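Local coordinates for protein NADH dehydrogenase, putative (Plasmodium falciparum, PDB 5JWC) that probably oxidises NADH and passes the electrons through its FAD to ubiquinone, as a type II NADH dehydrogenase of the malaria parasite, at residues K366-Q376 against Y393-P403. Residues are numbered along the deposited sequence; the frame is centred on the assembly and turned at random.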
# COMPACT_ATOMS: atom_id res chain seq x y z
N LYS A 366 -40.22 -32.72 -42.75
CA LYS A 366 -40.79 -31.38 -42.61
C LYS A 366 -39.90 -30.43 -41.81
O LYS A 366 -39.72 -30.60 -40.60
CB LYS A 366 -42.17 -31.46 -41.96
CG LYS A 366 -42.27 -32.41 -40.78
CD LYS A 366 -43.72 -32.59 -40.35
CE LYS A 366 -44.47 -31.27 -40.33
NZ LYS A 366 -45.92 -31.46 -40.02
N LEU A 367 -39.36 -29.44 -42.51
CA LEU A 367 -38.47 -28.45 -41.90
C LEU A 367 -39.26 -27.46 -41.06
O LEU A 367 -39.79 -26.48 -41.58
CB LEU A 367 -37.67 -27.69 -42.95
CG LEU A 367 -37.02 -28.48 -44.07
CD1 LEU A 367 -36.50 -27.56 -45.15
CD2 LEU A 367 -35.89 -29.32 -43.48
N THR A 368 -39.35 -27.73 -39.76
CA THR A 368 -40.04 -26.85 -38.82
C THR A 368 -39.03 -26.38 -37.77
O THR A 368 -37.98 -27.00 -37.61
CB THR A 368 -41.20 -27.58 -38.11
OG1 THR A 368 -40.67 -28.60 -37.26
CG2 THR A 368 -42.13 -28.23 -39.15
N SER A 369 -39.34 -25.29 -37.08
CA SER A 369 -38.46 -24.80 -36.03
C SER A 369 -38.41 -25.82 -34.90
O SER A 369 -37.41 -25.93 -34.19
CB SER A 369 -38.91 -23.43 -35.52
OG SER A 369 -40.15 -23.51 -34.85
N GLU A 370 -39.49 -26.59 -34.72
CA GLU A 370 -39.50 -27.61 -33.69
C GLU A 370 -38.58 -28.76 -34.05
O GLU A 370 -37.96 -29.37 -33.18
CB GLU A 370 -40.92 -28.12 -33.44
CG GLU A 370 -41.05 -28.86 -32.13
CD GLU A 370 -40.67 -27.99 -30.94
OE1 GLU A 370 -40.08 -28.54 -29.98
OE2 GLU A 370 -40.94 -26.77 -30.97
N ALA A 371 -38.51 -29.07 -35.34
CA ALA A 371 -37.61 -30.10 -35.83
C ALA A 371 -36.16 -29.68 -35.55
O ALA A 371 -35.36 -30.48 -35.07
CB ALA A 371 -37.82 -30.34 -37.32
N LEU A 372 -35.83 -28.43 -35.86
CA LEU A 372 -34.51 -27.89 -35.58
C LEU A 372 -34.21 -27.97 -34.08
O LEU A 372 -33.13 -28.39 -33.68
CB LEU A 372 -34.39 -26.45 -36.07
CG LEU A 372 -33.06 -25.72 -35.87
CD1 LEU A 372 -31.91 -26.42 -36.60
CD2 LEU A 372 -33.19 -24.26 -36.33
N LYS A 373 -35.17 -27.58 -33.25
CA LYS A 373 -34.96 -27.58 -31.81
C LYS A 373 -34.74 -28.99 -31.27
O LYS A 373 -34.12 -29.17 -30.22
CB LYS A 373 -36.12 -26.91 -31.08
CG LYS A 373 -35.81 -26.54 -29.64
CD LYS A 373 -37.06 -26.18 -28.86
CE LYS A 373 -36.71 -25.83 -27.42
NZ LYS A 373 -37.91 -25.56 -26.58
N LEU A 374 -35.25 -29.99 -31.98
CA LEU A 374 -35.07 -31.37 -31.57
C LEU A 374 -33.62 -31.85 -31.76
O LEU A 374 -33.18 -32.75 -31.06
CB LEU A 374 -36.04 -32.28 -32.32
CG LEU A 374 -37.45 -32.34 -31.71
CD1 LEU A 374 -38.43 -33.11 -32.58
CD2 LEU A 374 -37.39 -32.95 -30.32
N LYS A 375 -32.89 -31.25 -32.70
CA LYS A 375 -31.48 -31.61 -32.91
C LYS A 375 -30.55 -30.57 -32.30
O LYS A 375 -29.35 -30.50 -32.60
CB LYS A 375 -31.16 -31.77 -34.40
CG LYS A 375 -31.92 -32.92 -35.08
CD LYS A 375 -31.61 -34.25 -34.41
CE LYS A 375 -32.45 -35.37 -34.99
NZ LYS A 375 -33.77 -35.47 -34.30
N GLN A 376 -31.12 -29.77 -31.41
CA GLN A 376 -30.43 -28.60 -30.91
C GLN A 376 -29.26 -28.95 -29.98
O GLN A 376 -28.25 -28.26 -29.99
CB GLN A 376 -31.44 -27.70 -30.19
CG GLN A 376 -30.88 -26.42 -29.69
CD GLN A 376 -30.59 -26.51 -28.23
OE1 GLN A 376 -31.05 -27.44 -27.56
NE2 GLN A 376 -29.80 -25.58 -27.72
N TYR A 393 -36.52 -20.13 -29.16
CA TYR A 393 -37.31 -20.99 -30.04
C TYR A 393 -38.82 -20.79 -29.90
O TYR A 393 -39.55 -20.88 -30.88
CB TYR A 393 -36.96 -22.46 -29.80
CG TYR A 393 -35.61 -22.86 -30.33
CD1 TYR A 393 -35.48 -23.42 -31.60
CD2 TYR A 393 -34.46 -22.66 -29.58
CE1 TYR A 393 -34.25 -23.79 -32.09
CE2 TYR A 393 -33.21 -23.03 -30.06
CZ TYR A 393 -33.11 -23.59 -31.32
OH TYR A 393 -31.89 -23.95 -31.82
N GLU A 394 -39.29 -20.51 -28.68
CA GLU A 394 -40.74 -20.33 -28.46
C GLU A 394 -41.26 -19.03 -29.08
O GLU A 394 -42.37 -19.01 -29.61
CB GLU A 394 -41.09 -20.40 -26.98
CG GLU A 394 -41.02 -21.80 -26.36
CD GLU A 394 -39.62 -22.40 -26.35
OE1 GLU A 394 -38.74 -21.87 -25.63
OE2 GLU A 394 -39.39 -23.41 -27.06
N LYS A 395 -40.48 -17.96 -29.04
CA LYS A 395 -40.94 -16.70 -29.62
C LYS A 395 -40.67 -16.60 -31.13
O LYS A 395 -41.05 -15.63 -31.76
CB LYS A 395 -40.30 -15.52 -28.89
CG LYS A 395 -40.77 -15.42 -27.45
CD LYS A 395 -40.40 -14.09 -26.82
CE LYS A 395 -40.81 -14.06 -25.35
NZ LYS A 395 -40.60 -12.71 -24.77
N ASN A 396 -40.01 -17.61 -31.69
CA ASN A 396 -39.72 -17.63 -33.12
C ASN A 396 -40.16 -18.95 -33.73
O ASN A 396 -39.47 -19.50 -34.61
CB ASN A 396 -38.23 -17.40 -33.40
CG ASN A 396 -37.75 -16.03 -32.98
OD1 ASN A 396 -37.87 -15.05 -33.72
ND2 ASN A 396 -37.17 -15.96 -31.79
N LYS A 397 -41.30 -19.45 -33.27
CA LYS A 397 -41.86 -20.70 -33.77
C LYS A 397 -42.14 -20.55 -35.26
O LYS A 397 -42.53 -19.49 -35.74
CB LYS A 397 -43.14 -21.06 -33.01
CG LYS A 397 -42.91 -21.51 -31.59
CD LYS A 397 -44.22 -21.60 -30.81
CE LYS A 397 -44.19 -22.70 -29.75
NZ LYS A 397 -44.71 -22.21 -28.43
N LYS A 398 -41.92 -21.63 -36.00
CA LYS A 398 -42.04 -21.58 -37.45
C LYS A 398 -42.64 -22.89 -37.95
O LYS A 398 -42.19 -23.97 -37.58
CB LYS A 398 -40.66 -21.35 -38.07
CG LYS A 398 -40.66 -20.58 -39.36
CD LYS A 398 -40.76 -19.08 -39.13
CE LYS A 398 -40.63 -18.34 -40.46
NZ LYS A 398 -41.12 -16.94 -40.39
N GLY A 399 -43.67 -22.79 -38.79
CA GLY A 399 -44.29 -23.98 -39.35
C GLY A 399 -43.39 -24.61 -40.40
O GLY A 399 -42.19 -24.33 -40.45
N GLU A 400 -43.97 -25.45 -41.25
CA GLU A 400 -43.20 -26.13 -42.27
C GLU A 400 -42.64 -25.12 -43.27
O GLU A 400 -43.36 -24.26 -43.75
CB GLU A 400 -44.05 -27.19 -42.97
CG GLU A 400 -43.30 -27.99 -44.02
CD GLU A 400 -44.15 -29.09 -44.65
OE1 GLU A 400 -45.28 -29.34 -44.15
OE2 GLU A 400 -43.70 -29.70 -45.64
N MET A 401 -41.36 -25.24 -43.58
CA MET A 401 -40.70 -24.28 -44.46
C MET A 401 -40.18 -24.97 -45.71
O MET A 401 -39.82 -26.15 -45.66
CB MET A 401 -39.54 -23.61 -43.74
CG MET A 401 -39.90 -22.50 -42.78
SD MET A 401 -38.49 -22.11 -41.70
CE MET A 401 -38.62 -23.46 -40.53
N THR A 402 -40.12 -24.24 -46.82
CA THR A 402 -39.38 -24.69 -47.98
C THR A 402 -37.89 -24.57 -47.66
O THR A 402 -37.53 -23.87 -46.71
CB THR A 402 -39.69 -23.88 -49.24
OG1 THR A 402 -39.20 -22.55 -49.06
CG2 THR A 402 -41.20 -23.85 -49.50
N PRO A 403 -37.02 -25.28 -48.40
CA PRO A 403 -35.58 -25.13 -48.17
C PRO A 403 -35.10 -23.67 -48.18
O PRO A 403 -34.34 -23.31 -47.27
CB PRO A 403 -34.97 -25.92 -49.33
CG PRO A 403 -35.93 -27.06 -49.51
CD PRO A 403 -37.32 -26.45 -49.25
O HOH W 1 -39.41 -23.12 -32.31
O HOH W 2 -42.27 -25.72 -35.45
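K373 lies across the ring of Y393 and reaches E394 in the helical insertion domain. Two loops lead into helices 369-374 and 403-416 through the capping threonines T368 and T402. The pairing resembles that of two EF-hand loops, with L367 and M401 side by side, though no metal is seen here.

K373 leaves the backbone with CG anti to N (chi1 -165°) and stays extended to its tip. This carries the chain over the tyrosine. CB sits 3.6 Å from Y393 CD1. CG makes a CH-pi contact, 3.8 Å from the ring centroid and 17° off the normal. CD lies at the CB end of the ring, 3.8 Å from Y393 CB. CE lies 3.6 Å from E394 OE2 and still close to Y393 CB. NZ closes a salt bridge of 2.7 Å to E394 OE2, on the syn side and 28° out of the carboxylate plane. At the far end of the ring, Q376 CG packs against Y393 OH, whose hydrogen bond goes to L386 O. L372 CD2 comes to the ring edge.

S369 joins its helix to the other loop with two bonds. Its N gives a nearly straight bond to K398 O. Its OG accepts a more bent bond from K398 N at 2.8 Å. A water bonded to OG also donates to Y393 O. A second water links E370 N to K398 O.

The M401 side chain packs on F406 and Y409 of helix 403-416. M401 N donates to L367 O at 2.8 Å, and M401 CE lies 3.4 Å from that same oxygen.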